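Acetoin utilization protein (Exiguobacterium sibiricum, PDB 2Q04) is probably an acetyltransferase of the GNAT family, named for a role in acetoin utilization, and binds two calcium ions in its crystal form. Local coordinates at residues 83-88 / 95-100; 131-136 / 163-168. All blocks are in the same frame, centred on the assembly; numbering follows the deposited sequence.

Contact 1 of 2, residues 83-88 / 95-100; sequences PYETWS and ILELGA. With CA (calcium ion), chain H; CA (calcium ion), chain G.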
loop_
_atom_site.group_PDB
_atom_site.type_symbol
_atom_site.label_atom_id
_atom_site.label_comp_id
_atom_site.label_asym_id
_atom_site.label_seq_id
_atom_site.Cartn_x
_atom_site.Cartn_y
_atom_site.Cartn_z
ATOM N N PRO A 83 14.255 2.188 6.060
ATOM C CA PRO A 83 15.372 2.039 7.015
ATOM C C PRO A 83 15.361 3.067 8.155
ATOM O O PRO A 83 15.973 2.833 9.195
ATOM C CB PRO A 83 16.611 2.253 6.138
ATOM C CG PRO A 83 16.178 1.920 4.777
ATOM C CD PRO A 83 14.735 2.299 4.675
ATOM N N TYR A 84 14.695 4.210 7.935
ATOM C CA TYR A 84 14.674 5.301 8.915
ATOM C C TYR A 84 13.292 5.470 9.596
ATOM O O TYR A 84 13.012 6.499 10.219
ATOM C CB TYR A 84 15.134 6.607 8.255
ATOM C CG TYR A 84 16.571 6.548 7.789
ATOM C CD1 TYR A 84 17.612 6.477 8.708
ATOM C CD2 TYR A 84 16.886 6.505 6.430
ATOM C CE1 TYR A 84 18.946 6.397 8.293
ATOM C CE2 TYR A 84 18.212 6.419 5.999
ATOM C CZ TYR A 84 19.241 6.364 6.943
ATOM O OH TYR A 84 20.570 6.283 6.534
ATOM N N GLU A 85 12.462 4.440 9.491
ATOM C CA GLU A 85 11.225 4.358 10.259
ATOM C C GLU A 85 11.314 3.112 11.129
ATOM O O GLU A 85 12.148 2.248 10.881
ATOM C CB GLU A 85 10.005 4.285 9.327
ATOM C CG GLU A 85 9.747 5.589 8.527
ATOM C CD GLU A 85 8.355 5.622 7.859
ATOM O OE1 GLU A 85 7.780 4.533 7.595
ATOM O OE2 GLU A 85 7.844 6.740 7.600
ATOM N N THR A 86 10.467 3.019 12.148
ATOM C CA THR A 86 10.583 1.919 13.130
ATOM C C THR A 86 10.242 0.532 12.553
ATOM O O THR A 86 10.753 -0.481 13.024
ATOM C CB THR A 86 9.717 2.175 14.406
ATOM O OG1 THR A 86 9.984 1.148 15.384
ATOM C CG2 THR A 86 8.239 2.186 14.079
ATOM N N TRP A 87 9.478 0.507 11.474
ATOM C CA TRP A 87 8.962 -0.752 10.931
ATOM C C TRP A 87 10.049 -1.640 10.259
ATOM O O TRP A 87 9.797 -2.801 9.966
ATOM C CB TRP A 87 7.813 -0.460 9.951
ATOM C CG TRP A 87 6.872 0.530 10.498
ATOM C CD1 TRP A 87 6.748 1.837 10.120
ATOM C CD2 TRP A 87 6.050 0.369 11.653
ATOM N NE1 TRP A 87 5.849 2.481 10.930
ATOM C CE2 TRP A 87 5.408 1.604 11.885
ATOM C CE3 TRP A 87 5.775 -0.704 12.504
ATOM C CZ2 TRP A 87 4.508 1.795 12.938
ATOM C CZ3 TRP A 87 4.877 -0.516 13.543
ATOM C CH2 TRP A 87 4.258 0.728 13.753
ATOM N N SER A 88 11.268 -1.103 10.102
ATOM C CA SER A 88 12.347 -1.836 9.443
ATOM C C SER A 88 13.352 -2.429 10.433
ATOM O O SER A 88 14.308 -3.071 10.027
ATOM C CB SER A 88 13.084 -0.923 8.455
ATOM O OG SER A 88 13.738 0.137 9.122
ATOM N N ILE A 95 8.686 -9.313 6.641
ATOM C CA ILE A 95 7.878 -8.130 6.863
ATOM C C ILE A 95 7.983 -7.185 5.659
ATOM O O ILE A 95 9.072 -6.715 5.305
ATOM C CB ILE A 95 8.270 -7.409 8.176
ATOM C CG1 ILE A 95 7.854 -8.272 9.375
ATOM C CG2 ILE A 95 7.591 -6.028 8.260
ATOM C CD1 ILE A 95 8.182 -7.673 10.717
ATOM N N LEU A 96 6.840 -6.955 5.012
ATOM C CA LEU A 96 6.763 -6.151 3.809
ATOM C C LEU A 96 5.833 -4.980 4.060
ATOM O O LEU A 96 4.880 -5.099 4.812
ATOM C CB LEU A 96 6.214 -7.008 2.663
ATOM C CG LEU A 96 6.355 -6.468 1.244
ATOM C CD1 LEU A 96 7.816 -6.404 0.829
ATOM C CD2 LEU A 96 5.577 -7.342 0.287
ATOM N N GLU A 97 6.111 -3.844 3.441
ATOM C CA GLU A 97 5.247 -2.685 3.608
ATOM C C GLU A 97 4.460 -2.366 2.340
ATOM O O GLU A 97 5.009 -2.329 1.252
ATOM C CB GLU A 97 6.044 -1.447 4.050
ATOM C CG GLU A 97 5.130 -0.235 4.404
ATOM C CD GLU A 97 5.897 1.054 4.626
ATOM O OE1 GLU A 97 7.134 1.034 4.533
ATOM O OE2 GLU A 97 5.248 2.097 4.861
ATOM N N LEU A 98 3.154 -2.229 2.500
ATOM C CA LEU A 98 2.327 -1.639 1.499
ATOM C C LEU A 98 2.583 -0.161 1.615
ATOM O O LEU A 98 2.095 0.489 2.538
ATOM C CB LEU A 98 0.843 -1.966 1.775
ATOM C CG LEU A 98 -0.219 -1.591 0.719
ATOM C CD1 LEU A 98 -1.573 -2.150 1.135
ATOM C CD2 LEU A 98 -0.318 -0.072 0.504
ATOM N N GLY A 99 3.479 0.339 0.784
ATOM C CA GLY A 99 3.935 1.719 0.895
ATOM C C GLY A 99 2.802 2.699 0.798
ATOM O O GLY A 99 2.498 3.402 1.756
ATOM N N ALA A 100 2.136 2.710 -0.356
ATOM C CA ALA A 100 1.046 3.633 -0.593
ATOM C C ALA A 100 0.049 3.086 -1.615
ATOM O O ALA A 100 0.304 2.084 -2.288
ATOM C CB ALA A 100 1.593 4.978 -1.053
HETATM CA CA CA H . 14.490 -5.280 8.793
HETATM CA CA CA G . 1.671 4.504 3.791
HETATM O O HOH W 1 2.681 2.217 4.669
HETATM O O HOH W 2 -0.263 3.105 3.307
HETATM O O HOH W 3 3.594 6.387 4.203
#
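W87 and I95 meet backbone to side chain: the carbonyl oxygen W87 O lies 4.3 Å from I95 CG2. Both are also packed by helix 193-203, I95 against V195, H198 and L202 and W87 against R203. The W87 side chain starts toward the strand but stays back from it, with 5.5 Å between W87 CD1 and E97 OE2. Within its own loop, T86 CG2 sits 3.6 Å above the W87 ring plane over the centre, and E85 OE1 lies in plane at the edge. L132 and T134 touch both W87 and E97 and so link turn and strand. The E97 chain is near anti at both chi1 (-173°) and chi2 (-171°), which together extend its carboxylate toward E85, with 4.5 Å between E85 OE1 and E97 OE2; these like charges would probably repel mildly. Water 1 donates to E97 OE2 (2.6 Å) and to L98 O (2.8 Å), and its oxygen binds a calcium ion also held by G99 O at 2.5 Å. The loop between strands 71-79 and 95-103, folded back on the strand it leads into beside a calcium held by carbonyls of two neighbouring parallel strands, is consistent with the splayed centre of a GNAT sheet.

Contact 2 of 2, residues 131-136 / 163-168; sequences ILTTEY and GGLVFF. With CA (calcium ion), chain G; EDO (1,2-ethanediol), chain J.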
loop_
_atom_site.group_PDB
_atom_site.type_symbol
_atom_site.label_atom_id
_atom_site.label_comp_id
_atom_site.label_asym_id
_atom_site.label_seq_id
_atom_site.Cartn_x
_atom_site.Cartn_y
_atom_site.Cartn_z
ATOM N N ILE A 131 2.254 -8.185 5.838
ATOM C CA ILE A 131 2.211 -6.913 5.114
ATOM C C ILE A 131 1.575 -5.822 5.977
ATOM O O ILE A 131 0.374 -5.836 6.224
ATOM C CB ILE A 131 1.418 -7.054 3.768
ATOM C CG1 ILE A 131 1.986 -8.211 2.938
ATOM C CG2 ILE A 131 1.469 -5.730 2.956
ATOM C CD1 ILE A 131 1.097 -8.628 1.772
ATOM N N LEU A 132 2.391 -4.898 6.446
ATOM C CA LEU A 132 1.905 -3.812 7.256
ATOM C C LEU A 132 1.805 -2.556 6.424
ATOM O O LEU A 132 2.382 -2.473 5.353
ATOM C CB LEU A 132 2.823 -3.593 8.489
ATOM C CG LEU A 132 4.320 -3.209 8.278
ATOM C CD1 LEU A 132 4.490 -1.739 7.879
ATOM C CD2 LEU A 132 5.106 -3.488 9.548
ATOM N N THR A 133 1.047 -1.588 6.911
ATOM C CA THR A 133 0.900 -0.309 6.219
ATOM C C THR A 133 0.574 0.790 7.227
ATOM O O THR A 133 -0.021 0.528 8.272
ATOM C CB THR A 133 -0.244 -0.373 5.091
ATOM O OG1 THR A 133 0.037 0.575 4.063
ATOM C CG2 THR A 133 -1.598 -0.089 5.666
ATOM N N THR A 134 0.991 2.006 6.915
ATOM C CA THR A 134 0.730 3.155 7.762
ATOM C C THR A 134 -0.016 4.203 6.979
ATOM O O THR A 134 0.309 4.463 5.822
ATOM C CB THR A 134 2.022 3.772 8.248
ATOM O OG1 THR A 134 2.871 4.044 7.124
ATOM C CG2 THR A 134 2.734 2.836 9.204
ATOM N N GLU A 135 -1.022 4.812 7.609
ATOM C CA GLU A 135 -1.833 5.866 6.967
ATOM C C GLU A 135 -1.932 7.075 7.896
ATOM O O GLU A 135 -2.309 6.939 9.047
ATOM C CB GLU A 135 -3.237 5.333 6.635
ATOM C CG GLU A 135 -3.277 4.352 5.431
ATOM C CD GLU A 135 -3.076 5.054 4.078
ATOM O OE1 GLU A 135 -3.362 6.262 3.992
ATOM O OE2 GLU A 135 -2.631 4.389 3.101
ATOM N N TYR A 136 -1.565 8.252 7.380
ATOM C CA TYR A 136 -1.566 9.477 8.154
ATOM C C TYR A 136 -2.500 10.507 7.520
ATOM O O TYR A 136 -2.460 10.723 6.308
ATOM C CB TYR A 136 -0.166 10.055 8.211
ATOM C CG TYR A 136 0.885 9.083 8.673
ATOM C CD1 TYR A 136 1.319 9.075 9.997
ATOM C CD2 TYR A 136 1.470 8.192 7.788
ATOM C CE1 TYR A 136 2.311 8.192 10.427
ATOM C CE2 TYR A 136 2.457 7.296 8.209
ATOM C CZ TYR A 136 2.874 7.309 9.528
ATOM O OH TYR A 136 3.854 6.452 9.942
ATOM N N GLY A 163 -8.426 -5.975 1.269
ATOM C CA GLY A 163 -7.115 -6.521 0.890
ATOM C C GLY A 163 -6.533 -7.453 1.954
ATOM O O GLY A 163 -5.443 -7.988 1.787
ATOM N N GLY A 164 -7.253 -7.611 3.067
ATOM C CA GLY A 164 -6.821 -8.498 4.146
ATOM C C GLY A 164 -6.127 -7.783 5.298
ATOM O O GLY A 164 -5.778 -8.412 6.295
ATOM N N LEU A 165 -5.906 -6.476 5.155
ATOM C CA LEU A 165 -5.277 -5.686 6.218
ATOM C C LEU A 165 -6.284 -5.356 7.331
ATOM O O LEU A 165 -7.428 -5.022 7.062
ATOM C CB LEU A 165 -4.664 -4.381 5.659
ATOM C CG LEU A 165 -3.320 -4.549 4.934
ATOM C CD1 LEU A 165 -3.533 -5.048 3.522
ATOM C CD2 LEU A 165 -2.541 -3.254 4.923
ATOM N N VAL A 166 -5.816 -5.427 8.579
ATOM C CA VAL A 166 -6.629 -5.145 9.746
ATOM C C VAL A 166 -5.918 -4.139 10.638
ATOM O O VAL A 166 -4.702 -4.151 10.726
ATOM C CB VAL A 166 -6.841 -6.461 10.597
ATOM C CG1 VAL A 166 -7.894 -6.262 11.641
ATOM C CG2 VAL A 166 -7.196 -7.619 9.706
ATOM N N PHE A 167 -6.693 -3.297 11.332
ATOM C CA PHE A 167 -6.142 -2.305 12.244
ATOM C C PHE A 167 -5.428 -2.963 13.412
ATOM O O PHE A 167 -5.912 -3.950 13.966
ATOM C CB PHE A 167 -7.248 -1.412 12.771
ATOM C CG PHE A 167 -6.812 -0.502 13.866
ATOM C CD1 PHE A 167 -6.336 0.756 13.584
ATOM C CD2 PHE A 167 -6.877 -0.913 15.198
ATOM C CE1 PHE A 167 -5.937 1.600 14.599
ATOM C CE2 PHE A 167 -6.481 -0.078 16.210
ATOM C CZ PHE A 167 -6.018 1.181 15.918
ATOM N N PHE A 168 -4.260 -2.407 13.772
ATOM C CA PHE A 168 -3.506 -2.844 14.961
ATOM C C PHE A 168 -3.121 -1.634 15.798
ATOM O O PHE A 168 -2.643 -0.633 15.260
ATOM C CB PHE A 168 -2.237 -3.601 14.556
ATOM C CG PHE A 168 -2.490 -5.012 14.116
ATOM C CD1 PHE A 168 -2.593 -6.031 15.047
ATOM C CD2 PHE A 168 -2.620 -5.323 12.773
ATOM C CE1 PHE A 168 -2.830 -7.331 14.645
ATOM C CE2 PHE A 168 -2.842 -6.634 12.366
ATOM C CZ PHE A 168 -2.954 -7.631 13.304
HETATM CA CA CA G . 1.671 4.504 3.791
HETATM C C1 EDO J . -4.782 8.222 0.562
HETATM O O1 EDO J . -5.170 7.189 1.496
HETATM C C2 EDO J . -3.330 8.053 0.161
HETATM O O2 EDO J . -2.831 9.280 -0.366
HETATM O O HOH W 2 -0.263 3.105 3.307
HETATM O O HOH W 1 2.681 2.217 4.669
HETATM O O HOH W 3 3.594 6.387 4.203
#
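T133 and L165 cross at about a right angle, with L165 CD2 lying 3.4 Å from T133 CG2 and 3.7 Å from T133 CB. This is methyl packing on a central strand of the GNAT-type sheet. The same branch of L165 also passes I131 O at 4.1 Å. Strand 182-187 pairs with both 130-135 and 166-168, and L165 also touches R186 of that strand. Behind L165, helix 149-162 finishes in a Schellman motif at G164, whose positive phi calls for glycine; N161 ND2 bonds to L165 O just beyond. With CG2 turned to the leucine, T133 keeps OG1 anti to its own N (chi1 -153°), where it takes a hydrogen bond from water 2 and is hydrogen-bonded to L98 O. Water 2 is a ligand of the calcium ion and also donates to E135 OE2 at 2.7 Å. The E135 chain bends at chi2 (-73°), and W140 NE1 bonds to its OE1. Were E135 replaced by an alanine, water 2 would probably lose one of its two acceptors and the W140 indole its mate. T134 turns its backbone to the ion instead: T134 O binds calcium at 2.5 Å, while T134 N donates to water 1 at 2.8 Å.

Both contacts are buried, and they stand on the same sheet: contact 1 on strand 95-103, contact 2 on its parallel neighbour 130-135. The strands are joined by L98 N to L132 O (3.0 Å). In contact 1 the loop between strands 71-79 and 95-103 meets the strand that follows it by a carbonyl oxygen on a methyl, with two carboxylates near each other; contact 2 reaches over a much longer, largely helical excursion and touches across the pair mainly through one leucine methyl on a threonine. W87 NE1 also packs on T134 CG2 at 3.6 Å. One calcium ion and its three waters belong to both, whereas the second ion lies at the loop of contact 1.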